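Local coordinates for PATF (PDB 4BG2), which is probably a prenyltransferase-like protein of patellamide (cyanobactin) biosynthesis, whose own enzymatic activity is not established, at residues 110-120 against 138-149. Residues are numbered along the deposited sequence; the frame is centred on the assembly and turned at random.
Sequences HVNSRKIINNT and IHIKPEEDTEEL
A classic beta bulge marks the open end of the antiparallel hairpin of strands 116-124 and 133-140, part of the closed beta barrel of PatF, where Ile117 and Asn118 both face His139. The backbone of His139 serves both: its O accepts from Ile117 N at 2.8 Å, and its N donates to Asn118 O at 2.9 Å. With CG between backbone N and carbonyl carbon (chi1 66°), the Asn118 amide lies alongside His139, OD1 in the imidazole plane at its edge, 3.3 Å from His139 CD2. On the N-terminal side of the bulge, Lys115 O takes an almost straight bond from Lys141 N (N-H...O 177°). A long unbranched chain lets Lys141 NZ reach Arg114 O at 2.9 Å. Lysine suits position 115 too: its CG lies on Glu144 CB and CG, and its NZ reaches Asp145 O (2.8 Å) and forms a salt bridge with Glu148 OE2 (3.2 Å), on the carboxylate's syn side. Leu149 wedges helix 147-157 against the strand, CD1 against Ile116 CG1 and CD2 over one face of the His110 ring, a CH-pi contact 3.4 Å from the centroid; His110 NE2 is hydrogen-bonded to Thr152 OG1. Each lysine thus reaches a backbone carbonyl of the opposite segment, while leucine and isoleucine close the helix-to-barrel interface. Asn118 OD1 is buried without a polar partner; the slightly polarised C-H of His139 CD2 probably offsets only part of that cost.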
loop_
_atom_site.group_PDB
_atom_site.type_symbol
_atom_site.label_atom_id
_atom_site.label_comp_id
_atom_site.label_asym_id
_atom_site.label_seq_id
_atom_site.Cartn_x
_atom_site.Cartn_y
_atom_site.Cartn_z
ATOM N N HIS A 110 -4.866 -6.219 18.864
ATOM C CA HIS A 110 -6.157 -6.108 18.194
ATOM C C HIS A 110 -6.624 -7.360 17.498
ATOM O O HIS A 110 -7.544 -7.306 16.686
ATOM C CB HIS A 110 -6.136 -4.871 17.295
ATOM C CG HIS A 110 -5.940 -3.609 18.071
ATOM N ND1 HIS A 110 -6.866 -3.168 18.983
ATOM C CD2 HIS A 110 -4.915 -2.729 18.127
ATOM C CE1 HIS A 110 -6.429 -2.068 19.568
ATOM N NE2 HIS A 110 -5.253 -1.771 19.057
ATOM N N VAL A 111 -6.046 -8.496 17.873
ATOM C CA VAL A 111 -6.438 -9.791 17.320
ATOM C C VAL A 111 -7.933 -10.074 17.421
ATOM O O VAL A 111 -8.511 -10.570 16.483
ATOM C CB VAL A 111 -5.651 -10.978 17.958
ATOM C CG1 VAL A 111 -5.950 -11.128 19.443
ATOM C CG2 VAL A 111 -5.952 -12.268 17.210
ATOM N N ASN A 112 -8.556 -9.755 18.552
ATOM C CA ASN A 112 -9.994 -9.956 18.711
ATOM C C ASN A 112 -10.835 -8.769 18.271
ATOM O O ASN A 112 -12.027 -8.752 18.530
ATOM C CB ASN A 112 -10.322 -10.255 20.171
ATOM C CG ASN A 112 -9.656 -11.520 20.659
ATOM O OD1 ASN A 112 -9.737 -12.574 20.019
ATOM N ND2 ASN A 112 -8.981 -11.422 21.803
ATOM N N SER A 113 -10.235 -7.768 17.625
ATOM C CA SER A 113 -11.035 -6.634 17.131
ATOM C C SER A 113 -11.983 -7.106 16.042
ATOM O O SER A 113 -11.614 -7.933 15.234
ATOM C CB SER A 113 -10.166 -5.526 16.564
ATOM O OG SER A 113 -10.993 -4.486 16.078
ATOM N N ARG A 114 -13.204 -6.570 16.053
ATOM C CA ARG A 114 -14.200 -6.795 14.998
ATOM C C ARG A 114 -14.287 -5.587 14.058
ATOM O O ARG A 114 -15.217 -5.479 13.268
ATOM C CB ARG A 114 -15.584 -7.036 15.608
ATOM C CG ARG A 114 -15.647 -8.184 16.605
ATOM C CD ARG A 114 -17.044 -8.341 17.205
ATOM N NE ARG A 114 -17.060 -9.154 18.423
ATOM C CZ ARG A 114 -18.147 -9.747 18.930
ATOM N NH1 ARG A 114 -19.338 -9.627 18.348
ATOM N NH2 ARG A 114 -18.041 -10.469 20.041
ATOM N N LYS A 115 -13.299 -4.699 14.121
ATOM C CA LYS A 115 -13.283 -3.480 13.305
ATOM C C LYS A 115 -12.225 -3.471 12.214
ATOM O O LYS A 115 -11.999 -2.442 11.573
ATOM C CB LYS A 115 -13.105 -2.291 14.230
ATOM C CG LYS A 115 -14.231 -2.206 15.255
ATOM C CD LYS A 115 -13.895 -1.236 16.363
ATOM C CE LYS A 115 -15.055 -1.066 17.303
ATOM N NZ LYS A 115 -14.816 0.168 18.086
ATOM N N ILE A 116 -11.616 -4.631 11.984
ATOM C CA ILE A 116 -10.554 -4.800 11.008
ATOM C C ILE A 116 -11.052 -5.748 9.914
ATOM O O ILE A 116 -11.587 -6.824 10.204
ATOM C CB ILE A 116 -9.259 -5.345 11.673
ATOM C CG1 ILE A 116 -8.745 -4.342 12.696
ATOM C CG2 ILE A 116 -8.174 -5.593 10.638
ATOM C CD1 ILE A 116 -7.601 -4.828 13.562
ATOM N N ILE A 117 -10.881 -5.333 8.659
ATOM C CA ILE A 117 -11.263 -6.143 7.509
ATOM C C ILE A 117 -10.233 -7.233 7.282
ATOM O O ILE A 117 -10.566 -8.409 7.204
ATOM C CB ILE A 117 -11.384 -5.299 6.209
ATOM C CG1 ILE A 117 -12.492 -4.254 6.349
ATOM C CG2 ILE A 117 -11.688 -6.197 5.024
ATOM C CD1 ILE A 117 -12.519 -3.226 5.231
ATOM N N ASN A 118 -8.980 -6.834 7.180
ATOM C CA ASN A 118 -7.896 -7.764 6.896
ATOM C C ASN A 118 -6.580 -7.070 7.070
ATOM O O ASN A 118 -6.523 -5.866 7.343
ATOM C CB ASN A 118 -8.001 -8.327 5.473
ATOM C CG ASN A 118 -7.787 -7.274 4.377
ATOM O OD1 ASN A 118 -6.971 -6.363 4.493
ATOM N ND2 ASN A 118 -8.477 -7.452 3.277
ATOM N N ASN A 119 -5.526 -7.840 6.900
ATOM C CA ASN A 119 -4.215 -7.293 6.576
ATOM C C ASN A 119 -3.791 -7.810 5.203
ATOM O O ASN A 119 -4.289 -8.822 4.750
ATOM C CB ASN A 119 -3.194 -7.635 7.639
ATOM C CG ASN A 119 -2.913 -9.126 7.724
ATOM O OD1 ASN A 119 -3.608 -9.868 8.433
ATOM N ND2 ASN A 119 -1.907 -9.569 6.995
ATOM N N THR A 120 -2.906 -7.077 4.544
ATOM C CA THR A 120 -2.328 -7.501 3.293
ATOM C C THR A 120 -1.027 -8.250 3.581
ATOM O O THR A 120 -0.548 -8.290 4.716
ATOM C CB THR A 120 -1.923 -6.289 2.414
ATOM O OG1 THR A 120 -0.952 -5.532 3.105
ATOM C CG2 THR A 120 -3.086 -5.381 2.125
ATOM N N ILE A 138 -2.895 -2.863 7.393
ATOM C CA ILE A 138 -4.121 -3.226 8.059
ATOM C C ILE A 138 -5.233 -2.350 7.475
ATOM O O ILE A 138 -5.158 -1.124 7.533
ATOM C CB ILE A 138 -4.038 -2.946 9.577
ATOM C CG1 ILE A 138 -2.776 -3.545 10.187
ATOM C CG2 ILE A 138 -5.298 -3.407 10.307
ATOM C CD1 ILE A 138 -2.735 -5.033 10.205
ATOM N N HIS A 139 -6.277 -2.974 6.949
ATOM C CA HIS A 139 -7.440 -2.249 6.444
ATOM C C HIS A 139 -8.575 -2.274 7.455
ATOM O O HIS A 139 -9.053 -3.332 7.830
ATOM C CB HIS A 139 -7.900 -2.839 5.129
ATOM C CG HIS A 139 -6.940 -2.599 4.024
ATOM N ND1 HIS A 139 -6.770 -1.359 3.450
ATOM C CD2 HIS A 139 -6.085 -3.429 3.385
ATOM C CE1 HIS A 139 -5.859 -1.439 2.497
ATOM N NE2 HIS A 139 -5.415 -2.681 2.449
ATOM N N ILE A 140 -8.983 -1.082 7.878
ATOM C CA ILE A 140 -9.937 -0.897 8.950
ATOM C C ILE A 140 -11.315 -0.709 8.340
ATOM O O ILE A 140 -11.424 -0.163 7.248
ATOM C CB ILE A 140 -9.537 0.345 9.776
ATOM C CG1 ILE A 140 -8.136 0.149 10.364
ATOM C CG2 ILE A 140 -10.531 0.622 10.883
ATOM C CD1 ILE A 140 -7.472 1.439 10.788
ATOM N N LYS A 141 -12.359 -1.168 9.037
ATOM C CA LYS A 141 -13.731 -1.014 8.550
ATOM C C LYS A 141 -14.075 0.465 8.576
ATOM O O LYS A 141 -13.906 1.108 9.609
ATOM C CB LYS A 141 -14.714 -1.819 9.399
ATOM C CG LYS A 141 -14.550 -3.320 9.246
ATOM C CD LYS A 141 -15.655 -4.086 9.948
ATOM C CE LYS A 141 -15.445 -5.581 9.819
ATOM N NZ LYS A 141 -16.325 -6.339 10.755
ATOM N N PRO A 142 -14.528 1.021 7.439
ATOM C CA PRO A 142 -14.822 2.464 7.373
ATOM C C PRO A 142 -15.898 2.972 8.309
ATOM O O PRO A 142 -15.818 4.124 8.730
ATOM C CB PRO A 142 -15.271 2.658 5.928
ATOM C CG PRO A 142 -14.511 1.624 5.188
ATOM C CD PRO A 142 -14.529 0.426 6.098
ATOM N N GLU A 143 -16.897 2.138 8.618
ATOM C CA GLU A 143 -18.077 2.576 9.374
ATOM C C GLU A 143 -18.033 2.242 10.863
ATOM O O GLU A 143 -19.051 2.310 11.544
ATOM C CB GLU A 143 -19.354 1.994 8.749
ATOM C CG GLU A 143 -19.712 2.661 7.436
ATOM C CD GLU A 143 -20.194 4.091 7.638
ATOM O OE1 GLU A 143 -21.278 4.275 8.254
ATOM O OE2 GLU A 143 -19.479 5.025 7.184
ATOM N N GLU A 144 -16.857 1.903 11.371
ATOM C CA GLU A 144 -16.691 1.693 12.801
ATOM C C GLU A 144 -15.957 2.894 13.396
ATOM O O GLU A 144 -15.204 3.577 12.688
ATOM C CB GLU A 144 -15.900 0.404 13.058
ATOM C CG GLU A 144 -16.550 -0.861 12.517
ATOM C CD GLU A 144 -17.738 -1.344 13.337
ATOM O OE1 GLU A 144 -17.939 -0.893 14.486
ATOM O OE2 GLU A 144 -18.497 -2.191 12.825
ATOM N N ASP A 145 -16.187 3.151 14.682
ATOM C CA ASP A 145 -15.378 4.089 15.448
ATOM C C ASP A 145 -14.105 3.336 15.817
ATOM O O ASP A 145 -14.151 2.375 16.586
ATOM C CB ASP A 145 -16.116 4.575 16.704
ATOM C CG ASP A 145 -15.216 5.369 17.653
ATOM O OD1 ASP A 145 -14.201 5.946 17.201
ATOM O OD2 ASP A 145 -15.535 5.425 18.862
ATOM N N THR A 146 -12.979 3.768 15.248
ATOM C CA THR A 146 -11.753 2.996 15.308
ATOM C C THR A 146 -10.609 3.764 15.954
ATOM O O THR A 146 -9.436 3.473 15.708
ATOM C CB THR A 146 -11.373 2.493 13.909
ATOM O OG1 THR A 146 -11.294 3.595 12.995
ATOM C CG2 THR A 146 -12.433 1.514 13.421
ATOM N N GLU A 147 -10.966 4.697 16.836
ATOM C CA GLU A 147 -9.993 5.424 17.651
ATOM C C GLU A 147 -9.004 4.539 18.409
ATOM O O GLU A 147 -7.817 4.878 18.450
ATOM C CB GLU A 147 -10.678 6.361 18.645
ATOM C CG GLU A 147 -10.907 7.742 18.069
ATOM C CD GLU A 147 -11.139 8.801 19.117
ATOM O OE1 GLU A 147 -10.323 8.893 20.048
ATOM O OE2 GLU A 147 -12.123 9.558 19.002
ATOM N N GLU A 148 -9.458 3.421 18.989
ATOM C CA GLU A 148 -8.535 2.556 19.745
ATOM C C GLU A 148 -7.442 1.910 18.870
ATOM O O GLU A 148 -6.292 1.759 19.295
ATOM C CB GLU A 148 -9.279 1.513 20.595
ATOM C CG GLU A 148 -9.795 0.259 19.890
ATOM C CD GLU A 148 -11.159 0.440 19.240
ATOM O OE1 GLU A 148 -11.350 1.444 18.500
ATOM O OE2 GLU A 148 -12.037 -0.430 19.459
ATOM N N LEU A 149 -7.788 1.555 17.632
ATOM C CA LEU A 149 -6.799 1.029 16.686
ATOM C C LEU A 149 -5.784 2.107 16.351
ATOM O O LEU A 149 -4.580 1.863 16.354
ATOM C CB LEU A 149 -7.471 0.556 15.390
ATOM C CG LEU A 149 -8.555 -0.511 15.500
ATOM C CD1 LEU A 149 -9.020 -0.975 14.134
ATOM C CD2 LEU A 149 -8.034 -1.683 16.310
#